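Local structure of uracil-dna glycosylase (Deinococcus radiodurans, 4UQM) at residues P38-H41 / E42-D45; R48-R51 / K52-I56; D62-N65 / A66-Y69; N110-K113 / E114-E117. The protein is a DNA-binding member of the uracil-DNA glycosylase superfamily, with a compact fold built round a four-stranded parallel sheet. The protein carries 1 engineered substitution. One frame throughout, in Å; residues are numbered along the deposited sequence.

Interaction 1: P38-H41 / E42-D45; sequences PYFH and ELTD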
loop_
_atom_site.group_PDB
_atom_site.type_symbol
_atom_site.label_atom_id
_atom_site.label_comp_id
_atom_site.label_asym_id
_atom_site.label_seq_id
_atom_site.Cartn_x
_atom_site.Cartn_y
_atom_site.Cartn_z
ATOM N N PRO A 38 4.950 -17.817 15.003
ATOM C CA PRO A 38 4.701 -19.009 14.203
ATOM C C PRO A 38 3.961 -18.772 12.862
ATOM O O PRO A 38 4.392 -19.347 11.837
ATOM C CB PRO A 38 3.936 -19.915 15.168
ATOM C CG PRO A 38 4.403 -19.506 16.514
ATOM C CD PRO A 38 4.593 -18.029 16.423
ATOM N N TYR A 39 2.915 -17.932 12.822
ATOM C CA TYR A 39 2.198 -17.739 11.559
ATOM C C TYR A 39 3.130 -17.189 10.468
ATOM O O TYR A 39 2.962 -17.471 9.282
ATOM C CB TYR A 39 0.966 -16.805 11.691
ATOM C CG TYR A 39 1.299 -15.327 11.624
ATOM C CD1 TYR A 39 1.390 -14.664 10.396
ATOM C CD2 TYR A 39 1.529 -14.581 12.807
ATOM C CE1 TYR A 39 1.724 -13.346 10.281
ATOM C CE2 TYR A 39 1.866 -13.240 12.709
ATOM C CZ TYR A 39 2.002 -12.649 11.447
ATOM O OH TYR A 39 2.320 -11.349 11.346
ATOM N N PHE A 40 4.109 -16.385 10.864
ATOM C CA PHE A 40 4.984 -15.743 9.913
ATOM C C PHE A 40 6.027 -16.726 9.400
ATOM O O PHE A 40 6.417 -16.693 8.214
ATOM C CB PHE A 40 5.624 -14.490 10.536
ATOM C CG PHE A 40 6.351 -13.651 9.560
ATOM C CD1 PHE A 40 5.682 -12.692 8.798
ATOM C CD2 PHE A 40 7.694 -13.815 9.365
ATOM C CE1 PHE A 40 6.376 -11.936 7.878
ATOM C CE2 PHE A 40 8.354 -13.073 8.430
ATOM C CZ PHE A 40 7.706 -12.145 7.679
ATOM N N HIS A 41 6.452 -17.625 10.271
ATOM C CA HIS A 41 7.330 -18.700 9.851
ATOM C C HIS A 41 6.601 -19.571 8.811
ATOM O O HIS A 41 7.169 -19.960 7.819
ATOM C CB HIS A 41 7.746 -19.564 11.063
ATOM C CG HIS A 41 8.670 -20.687 10.714
ATOM N ND1 HIS A 41 10.042 -20.569 10.821
ATOM C CD2 HIS A 41 8.433 -21.966 10.328
ATOM C CE1 HIS A 41 10.607 -21.707 10.461
ATOM N NE2 HIS A 41 9.649 -22.574 10.169
ATOM N N GLU A 42 5.342 -19.899 9.089
ATOM C CA GLU A 42 4.536 -20.714 8.157
ATOM C C GLU A 42 4.287 -19.990 6.833
ATOM O O GLU A 42 4.397 -20.609 5.770
ATOM C CB GLU A 42 3.212 -21.163 8.776
ATOM C CG GLU A 42 3.353 -22.144 9.938
ATOM C CD GLU A 42 4.201 -23.378 9.645
ATOM O OE1 GLU A 42 4.092 -23.943 8.547
ATOM O OE2 GLU A 42 4.997 -23.807 10.516
ATOM N N LEU A 43 3.968 -18.706 6.909
ATOM C CA LEU A 43 3.833 -17.899 5.693
ATOM C C LEU A 43 5.144 -17.915 4.892
ATOM O O LEU A 43 5.142 -18.163 3.687
ATOM C CB LEU A 43 3.510 -16.464 6.071
ATOM C CG LEU A 43 3.604 -15.386 4.968
ATOM C CD1 LEU A 43 2.573 -15.637 3.885
ATOM C CD2 LEU A 43 3.478 -14.021 5.602
ATOM N N THR A 44 6.266 -17.707 5.580
ATOM C CA THR A 44 7.576 -17.695 4.899
ATOM C C THR A 44 7.870 -19.035 4.201
ATOM O O THR A 44 8.302 -19.092 3.037
ATOM C CB THR A 44 8.668 -17.302 5.895
ATOM O OG1 THR A 44 8.434 -15.961 6.335
ATOM C CG2 THR A 44 10.041 -17.388 5.274
ATOM N N ASP A 45 7.553 -20.129 4.886
ATOM C CA ASP A 45 7.821 -21.459 4.315
ATOM C C ASP A 45 6.956 -21.677 3.084
ATOM O O ASP A 45 7.405 -22.243 2.089
ATOM C CB ASP A 45 7.542 -22.581 5.319
ATOM C CG ASP A 45 8.613 -22.723 6.362
ATOM O OD1 ASP A 45 9.743 -22.206 6.210
ATOM O OD2 ASP A 45 8.291 -23.367 7.350
#
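Phe40 meets both Leu43 and Thr44 one turn further along the same helix. From CB, its ring swings out with CG anti to the backbone N (chi1 -170°), which sends the ring slantwise across the side chains of the following turn. CD1 then approaches Leu43 CD2 at 4.1 Å, while on the other rim CD2, CE2 and CZ all border Thr44 OG1, CE2 closest at 3.6 Å. CZ also packs on Phe64 in a loop, and Phe35 meets the ring edge-to-face, so a large apolar residue suits this buried side. Thr44 is well placed because its hydroxyl can turn back to its own helix: OG1 donates to Phe40 O at 2.9 Å, and Thr44 N donates to that same Phe40 O at 2.8 Å. The two donors arrive from opposite faces of the carbonyl plane, so one oxygen is gripped twice. On the more polar flank His41 NE2 comes within 3.2 Å of Asp45 OD2, but the angle is poor for a hydrogen bond, and ring and carboxylate planes stand 79° apart. Backbone bonds such as Leu43 N to Tyr39 O (2.9 Å) keep the turn regular. The arrangement is that of an amphipathic alpha-helix near its N-terminal end, with a threonine hydroxyl bonded back to the i-4 carbonyl.

Interaction 2: R48-R51 / K52-I56; sequences RQER and KEYTI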
loop_
_atom_site.group_PDB
_atom_site.type_symbol
_atom_site.label_atom_id
_atom_site.label_comp_id
_atom_site.label_asym_id
_atom_site.label_seq_id
_atom_site.Cartn_x
_atom_site.Cartn_y
_atom_site.Cartn_z
ATOM N N ARG A 48 8.449 -19.621 0.202
ATOM C CA ARG A 48 9.614 -20.266 -0.375
ATOM C C ARG A 48 9.245 -21.402 -1.357
ATOM O O ARG A 48 9.791 -21.515 -2.440
ATOM C CB ARG A 48 10.519 -20.748 0.737
ATOM C CG ARG A 48 11.180 -19.591 1.469
ATOM C CD ARG A 48 11.841 -20.071 2.754
ATOM N NE ARG A 48 12.398 -18.952 3.504
ATOM C CZ ARG A 48 13.000 -19.056 4.687
ATOM N NH1 ARG A 48 13.143 -20.244 5.290
ATOM N NH2 ARG A 48 13.431 -17.953 5.290
ATOM N N GLN A 49 8.241 -22.184 -0.997
ATOM C CA GLN A 49 7.735 -23.225 -1.901
ATOM C C GLN A 49 7.131 -22.624 -3.148
ATOM O O GLN A 49 7.364 -23.104 -4.280
ATOM C CB GLN A 49 6.688 -24.100 -1.192
ATOM C CG GLN A 49 7.225 -25.203 -0.319
ATOM C CD GLN A 49 7.791 -26.345 -1.177
ATOM O OE1 GLN A 49 7.632 -26.363 -2.397
ATOM N NE2 GLN A 49 8.457 -27.230 -0.566
ATOM N N GLU A 50 6.359 -21.563 -2.947
ATOM C CA GLU A 50 5.745 -20.900 -4.092
ATOM C C GLU A 50 6.784 -20.332 -5.074
ATOM O O GLU A 50 6.660 -20.465 -6.298
ATOM C CB GLU A 50 4.790 -19.787 -3.651
ATOM C CG GLU A 50 3.481 -20.307 -3.073
ATOM C CD GLU A 50 2.461 -20.627 -4.175
ATOM O OE1 GLU A 50 2.151 -19.730 -4.951
ATOM O OE2 GLU A 50 2.023 -21.800 -4.319
ATOM N N ARG A 51 7.840 -19.731 -4.526
ATOM C CA ARG A 51 8.929 -19.201 -5.387
ATOM C C ARG A 51 9.710 -20.300 -6.108
ATOM O O ARG A 51 10.251 -20.097 -7.231
ATOM C CB ARG A 51 9.857 -18.270 -4.613
ATOM C CG ARG A 51 9.210 -16.963 -4.240
ATOM C CD ARG A 51 10.201 -15.990 -3.629
ATOM N NE ARG A 51 9.542 -14.759 -3.181
ATOM C CZ ARG A 51 9.135 -13.726 -3.970
ATOM N NH1 ARG A 51 9.304 -13.689 -5.292
ATOM N NH2 ARG A 51 8.482 -12.717 -3.410
ATOM N N LYS A 52 9.749 -21.485 -5.504
ATOM C CA LYS A 52 10.367 -22.647 -6.139
ATOM C C LYS A 52 9.559 -23.116 -7.336
ATOM O O LYS A 52 10.131 -23.476 -8.372
ATOM C CB LYS A 52 10.508 -23.767 -5.113
ATOM C CG LYS A 52 11.009 -25.096 -5.628
ATOM C CD LYS A 52 11.032 -26.119 -4.472
ATOM C CE LYS A 52 11.425 -27.522 -4.895
ATOM N NZ LYS A 52 10.893 -28.479 -3.900
ATOM N N GLU A 53 8.235 -23.125 -7.197
ATOM C CA GLU A 53 7.368 -23.784 -8.187
ATOM C C GLU A 53 6.747 -22.842 -9.178
ATOM O O GLU A 53 6.251 -23.290 -10.181
ATOM C CB GLU A 53 6.274 -24.610 -7.497
ATOM C CG GLU A 53 6.788 -25.738 -6.600
ATOM C CD GLU A 53 7.534 -26.819 -7.354
ATOM O OE1 GLU A 53 7.481 -26.771 -8.580
ATOM O OE2 GLU A 53 8.102 -27.722 -6.722
ATOM N N TYR A 54 6.701 -21.539 -8.859
ATOM C CA TYR A 54 6.019 -20.521 -9.701
ATOM C C TYR A 54 6.805 -19.260 -9.781
ATOM O O TYR A 54 7.767 -19.110 -9.068
ATOM C CB TYR A 54 4.700 -20.171 -9.058
ATOM C CG TYR A 54 3.711 -21.288 -8.955
ATOM C CD1 TYR A 54 3.079 -21.753 -10.104
ATOM C CD2 TYR A 54 3.336 -21.812 -7.725
ATOM C CE1 TYR A 54 2.097 -22.747 -10.025
ATOM C CE2 TYR A 54 2.354 -22.798 -7.637
ATOM C CZ TYR A 54 1.734 -23.257 -8.773
ATOM O OH TYR A 54 0.724 -24.245 -8.698
ATOM N N THR A 55 6.381 -18.367 -10.678
ATOM C CA THR A 55 6.847 -17.003 -10.692
ATOM C C THR A 55 5.982 -16.219 -9.718
ATOM O O THR A 55 4.759 -16.147 -9.913
ATOM C CB THR A 55 6.779 -16.436 -12.106
ATOM O OG1 THR A 55 7.591 -17.232 -13.004
ATOM C CG2 THR A 55 7.260 -14.961 -12.114
ATOM N N ILE A 56 6.628 -15.628 -8.738
ATOM C CA ILE A 56 5.944 -14.860 -7.680
ATOM C C ILE A 56 6.420 -13.393 -7.728
ATOM O O ILE A 56 7.593 -13.126 -7.802
ATOM C CB ILE A 56 6.223 -15.442 -6.252
ATOM C CG1 ILE A 56 5.863 -16.934 -6.202
ATOM C CG2 ILE A 56 5.590 -14.660 -5.139
ATOM C CD1 ILE A 56 4.417 -17.241 -6.575
HETATM O O HOH W 1 7.964 -28.229 -4.156
#
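Helical bonds continue from Lys52 N to Arg48 O and from Glu53 N to Gln49 O, and Tyr54 N still reaches Glu50 O at 2.8 Å although Tyr54 has already left helical backbone angles. This is the C-terminal end of helix 38-53, where the chain turns into strand 56-57. Ile56 folds back under the last turn, an apolar residue suited to a buried place: its CD1 lies 3.9 Å from Glu50 CB, and its CG2 sits 3.7 Å above one face of the Arg51 guanidinium, offset toward the rim. Arg51 runs extended from CG to NE before turning at chi4 (-78°), which brings NH1 to Ile56 O in a weak bond of 3.1 Å; NH2 is held by Pro58 O. Glu50 bends at chi2, so its carboxylate meets the edge of the Tyr54 ring, with OE2 3.5 Å from CE2. The residue is buried, and OE1 is met by a salt bridge from Arg148 and a hydrogen bond from His155, which probably stabilise its negative charge. Gln49 and Lys52 run out together into the same exposed flank. One water ties three polar side chains together there, donating to Gln49 OE1 and to Glu53 OE2 (2.6 Å) and accepting from Lys52 NZ at 3.0 Å.

Interaction 3: D62-N65 / A66-Y69; sequences DVFN and ALRY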
loop_
_atom_site.group_PDB
_atom_site.type_symbol
_atom_site.label_atom_id
_atom_site.label_comp_id
_atom_site.label_asym_id
_atom_site.label_seq_id
_atom_site.Cartn_x
_atom_site.Cartn_y
_atom_site.Cartn_z
ATOM N N ASP A 62 12.036 -6.923 -2.850
ATOM C CA ASP A 62 11.200 -5.751 -2.906
ATOM C C ASP A 62 9.936 -5.872 -2.048
ATOM O O ASP A 62 9.192 -4.883 -1.878
ATOM C CB ASP A 62 10.742 -5.501 -4.356
ATOM C CG ASP A 62 11.858 -5.213 -5.259
ATOM O OD1 ASP A 62 12.866 -4.656 -4.821
ATOM O OD2 ASP A 62 11.767 -5.561 -6.454
ATOM N N VAL A 63 9.658 -7.053 -1.482
ATOM C CA VAL A 63 8.380 -7.276 -0.834
ATOM C C VAL A 63 8.065 -6.260 0.231
ATOM O O VAL A 63 6.899 -5.834 0.363
ATOM C CB VAL A 63 8.309 -8.726 -0.271
ATOM C CG1 VAL A 63 7.149 -8.942 0.706
ATOM C CG2 VAL A 63 8.200 -9.725 -1.396
ATOM N N PHE A 64 9.065 -5.869 1.021
ATOM C CA PHE A 64 8.839 -4.983 2.166
ATOM C C PHE A 64 9.219 -3.527 1.847
ATOM O O PHE A 64 9.356 -2.696 2.777
ATOM C CB PHE A 64 9.607 -5.510 3.379
ATOM C CG PHE A 64 9.067 -6.813 3.896
ATOM C CD1 PHE A 64 7.921 -6.843 4.688
ATOM C CD2 PHE A 64 9.686 -8.020 3.606
ATOM C CE1 PHE A 64 7.391 -8.061 5.145
ATOM C CE2 PHE A 64 9.156 -9.217 4.069
ATOM C CZ PHE A 64 8.016 -9.224 4.833
ATOM N N ASN A 65 9.347 -3.170 0.559
ATOM C CA ASN A 65 9.761 -1.816 0.217
ATOM C C ASN A 65 8.878 -0.697 0.729
ATOM O O ASN A 65 9.397 0.376 0.963
ATOM C CB ASN A 65 9.998 -1.629 -1.276
ATOM C CG ASN A 65 11.329 -2.224 -1.723
ATOM O OD1 ASN A 65 12.135 -2.695 -0.914
ATOM N ND2 ASN A 65 11.540 -2.278 -3.016
ATOM N N ALA A 66 7.582 -0.897 0.858
ATOM C CA ALA A 66 6.749 0.199 1.381
ATOM C C ALA A 66 7.240 0.640 2.754
ATOM O O ALA A 66 7.208 1.833 3.073
ATOM C CB ALA A 66 5.283 -0.202 1.450
ATOM N N LEU A 67 7.597 -0.331 3.621
ATOM C CA LEU A 67 8.106 0.011 4.957
ATOM C C LEU A 67 9.454 0.681 4.847
ATOM O O LEU A 67 9.753 1.566 5.644
ATOM C CB LEU A 67 8.217 -1.254 5.799
ATOM C CG LEU A 67 7.004 -2.160 5.902
ATOM C CD1 LEU A 67 7.331 -3.345 6.807
ATOM C CD2 LEU A 67 5.777 -1.449 6.384
ATOM N N ARG A 68 10.306 0.237 3.908
ATOM C CA ARG A 68 11.587 0.901 3.718
ATOM C C ARG A 68 11.518 2.357 3.309
ATOM O O ARG A 68 12.370 3.178 3.716
ATOM C CB ARG A 68 12.454 0.126 2.682
ATOM C CG ARG A 68 12.764 -1.300 3.148
ATOM C CD ARG A 68 13.812 -1.974 2.273
ATOM N NE ARG A 68 14.116 -3.297 2.821
ATOM C CZ ARG A 68 13.653 -4.463 2.372
ATOM N NH1 ARG A 68 12.833 -4.542 1.339
ATOM N NH2 ARG A 68 13.890 -5.540 3.049
ATOM N N TYR A 69 10.543 2.688 2.497
ATOM C CA TYR A 69 10.467 4.057 1.909
ATOM C C TYR A 69 9.644 4.994 2.772
ATOM O O TYR A 69 9.823 6.191 2.646
ATOM C CB TYR A 69 10.007 3.964 0.426
ATOM C CG TYR A 69 11.007 3.105 -0.366
ATOM C CD1 TYR A 69 12.275 2.800 0.178
ATOM C CD2 TYR A 69 10.706 2.517 -1.588
ATOM C CE1 TYR A 69 13.191 2.012 -0.477
ATOM C CE2 TYR A 69 11.669 1.747 -2.274
ATOM C CZ TYR A 69 12.868 1.460 -1.671
ATOM O OH TYR A 69 13.928 0.680 -2.208
HETATM O O HOH W 2 5.861 -3.309 0.548
#
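The Tyr69 ring carries Asn65 O over one face, 3.4 Å above its plane and offset toward the rim, and the Asn65 amide runs beside the ring with the two planes 30° apart. The guanidinium of Arg68 has Phe64 CB over one face and Asn65 OD1 at its edge. Val63 CG1 covers one face of the Phe64 ring. They surround the short helix 65-69 and the turn that leads into it, a type I beta turn from Asp62 to Asn65, with Phe64 at the N-cap position. Phe64 O accepts from Arg68 N at 3.3 Å and, weakly, from Leu67 N, whereas Asn65 O receives Tyr69 N. Phe64 and Leu67 extend in parallel, CD1 to CD1 at 4.1 Å; both are apolar, and Leu67 continues onto Trp27 and Leu31 of helix 25-35. Asparagine suits position 65 because its amide can serve both directions: ND2 donates to Asp62 OD1 from above the carboxylate plane, bracing the turn, while OD1 accepts from Arg68. A water accepts from Ala66 N, one of the amides at the helix start, and lies close to Val63 O. Arg68 stays extended from CG to NE and then turns at chi4 (101°); NH2 binds Ala21 O, and NH1 donates to Asn65 OD1 at 3.0 Å, bent to 149° at the hydrogen, with the oxygen lying in the guanidinium plane.

Interaction 4: N110-K113 / E114-E117; sequences NIYK and ELTE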
loop_
_atom_site.group_PDB
_atom_site.type_symbol
_atom_site.label_atom_id
_atom_site.label_comp_id
_atom_site.label_asym_id
_atom_site.label_seq_id
_atom_site.Cartn_x
_atom_site.Cartn_y
_atom_site.Cartn_z
ATOM N N ASN A 110 -6.541 4.623 -13.742
ATOM C CA ASN A 110 -7.785 5.055 -13.104
ATOM C C ASN A 110 -7.520 5.957 -11.910
ATOM O O ASN A 110 -8.247 6.930 -11.718
ATOM C CB ASN A 110 -8.608 3.840 -12.716
ATOM C CG ASN A 110 -9.297 3.213 -13.905
ATOM O OD1 ASN A 110 -9.398 3.817 -14.971
ATOM N ND2 ASN A 110 -9.837 2.019 -13.718
ATOM N N ILE A 111 -6.511 5.661 -11.096
ATOM C CA ILE A 111 -6.081 6.565 -10.063
ATOM C C ILE A 111 -5.812 7.965 -10.646
ATOM O O ILE A 111 -6.212 8.997 -10.072
ATOM C CB ILE A 111 -4.864 5.999 -9.293
ATOM C CG1 ILE A 111 -5.300 4.868 -8.347
ATOM C CG2 ILE A 111 -4.125 7.071 -8.487
ATOM C CD1 ILE A 111 -4.136 3.992 -7.935
ATOM N N TYR A 112 -5.045 8.003 -11.731
ATOM C CA TYR A 112 -4.746 9.287 -12.418
ATOM C C TYR A 112 -6.023 9.999 -12.904
ATOM O O TYR A 112 -6.129 11.233 -12.795
ATOM C CB TYR A 112 -3.788 9.085 -13.573
ATOM C CG TYR A 112 -2.328 8.792 -13.230
ATOM C CD1 TYR A 112 -1.841 8.842 -11.909
ATOM C CD2 TYR A 112 -1.429 8.415 -14.225
ATOM C CE1 TYR A 112 -0.542 8.587 -11.620
ATOM C CE2 TYR A 112 -0.089 8.150 -13.942
ATOM C CZ TYR A 112 0.361 8.243 -12.635
ATOM O OH TYR A 112 1.668 7.975 -12.361
ATOM N N LYS A 113 -7.002 9.248 -13.406
ATOM C CA LYS A 113 -8.279 9.845 -13.873
ATOM C C LYS A 113 -8.993 10.490 -12.710
ATOM O O LYS A 113 -9.502 11.622 -12.815
ATOM C CB LYS A 113 -9.207 8.795 -14.553
ATOM C CG LYS A 113 -8.778 8.357 -15.940
ATOM C CD LYS A 113 -9.684 7.261 -16.521
ATOM C CE LYS A 113 -8.902 6.130 -17.140
ATOM N NZ LYS A 113 -9.756 5.035 -17.676
ATOM N N GLU A 114 -9.050 9.796 -11.582
ATOM C CA GLU A 114 -9.722 10.306 -10.422
ATOM C C GLU A 114 -8.985 11.544 -9.844
ATOM O O GLU A 114 -9.623 12.554 -9.476
ATOM C CB GLU A 114 -9.891 9.199 -9.382
ATOM C CG GLU A 114 -10.609 9.650 -8.118
ATOM C CD GLU A 114 -12.064 9.987 -8.301
ATOM O OE1 GLU A 114 -12.666 9.585 -9.316
ATOM O OE2 GLU A 114 -12.629 10.649 -7.372
ATOM N N LEU A 115 -7.656 11.487 -9.765
ATOM C CA LEU A 115 -6.832 12.661 -9.358
ATOM C C LEU A 115 -7.061 13.867 -10.247
ATOM O O LEU A 115 -7.172 14.982 -9.752
ATOM C CB LEU A 115 -5.354 12.272 -9.386
ATOM C CG LEU A 115 -4.815 11.639 -8.110
ATOM C CD1 LEU A 115 -3.466 10.996 -8.360
ATOM C CD2 LEU A 115 -4.698 12.695 -6.985
ATOM N N THR A 116 -7.159 13.638 -11.558
ATOM C CA THR A 116 -7.377 14.717 -12.520
ATOM C C THR A 116 -8.699 15.424 -12.214
ATOM O O THR A 116 -8.748 16.646 -12.277
ATOM C CB THR A 116 -7.345 14.160 -13.950
ATOM O OG1 THR A 116 -6.024 13.676 -14.216
ATOM C CG2 THR A 116 -7.700 15.234 -15.016
ATOM N N GLU A 117 -9.729 14.695 -11.790
ATOM C CA GLU A 117 -10.984 15.316 -11.458
ATOM C C GLU A 117 -11.032 15.855 -10.034
ATOM O O GLU A 117 -11.714 16.838 -9.790
ATOM C CB GLU A 117 -12.127 14.329 -11.667
ATOM C CG GLU A 117 -12.284 13.838 -13.087
ATOM C CD GLU A 117 -12.336 14.944 -14.146
ATOM O OE1 GLU A 117 -13.186 15.852 -14.055
ATOM O OE2 GLU A 117 -11.488 14.926 -15.085
HETATM O O HOH W 3 -10.314 12.385 -15.295
#
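Helix 106-118 of the glycosylase fold lies close to the bound DNA, and here two successive turns are bonded along the helix, with an apolar flank and polar side chains that have their own partners. On the apolar flank Ile111 and Leu115 leave the helix in a common direction, CG2 to CD1 at 4.0 Å. Leu115 CD1 also lies at the edge of the Tyr112 ring, and branched aliphatic side chains suit this buried place, since Trp133 and Phe221 pack on both Ile111 and Leu115. Tyr112 sends its hydroxyl out to His127 O. Tyr112 O has two donors: Thr116 N on one face of the carbonyl plane and, on the other, Thr116 OG1 at 2.8 Å, set beside its own backbone N (chi1 -65°). Lys113 bends at chi3 and brings NZ to Asn110 OD1 at 3.0 Å, nearly in line with the amide C=O, and it also packs on a sugar of the DNA. Asn110 is held at its other end too, ND2 donating to Pro207 O and Glu212 OE1, which fixes the amide's orientation. The buried Glu114 carboxylate is satisfied by two backbone amides, those of Gly217 and Arg219. A water bridges Lys113 O (2.7 Å) and Glu117 OE2 (2.8 Å). The whole is a helix packed into the fold by Ile111, Tyr112 and Leu115, whose buried polar groups have partners within the protein and whose Lys113 reaches the DNA.

Overall arrangement
Along the chain the four contacts follow in series. Interactions 1 and 2 share helix 38-53, their centres 15 Å apart, the first near its start and the second at its end, where the chain passes into strand 56-57. Interaction 3, at the start of helix 65-69, lies 19 Å and 20 Å from them between centres, and touches both: Phe64 packs on Phe40 and Val63 on Arg51. The three therefore form one continuous region. Interaction 4, on helix 106-118, stands across the chain's centre from interactions 1 and 3, its centre 38 Å from that of interaction 1. It alone comes within about 4 Å of the DNA, nearest atoms counted, whereas the others stay at least about 12 Å away.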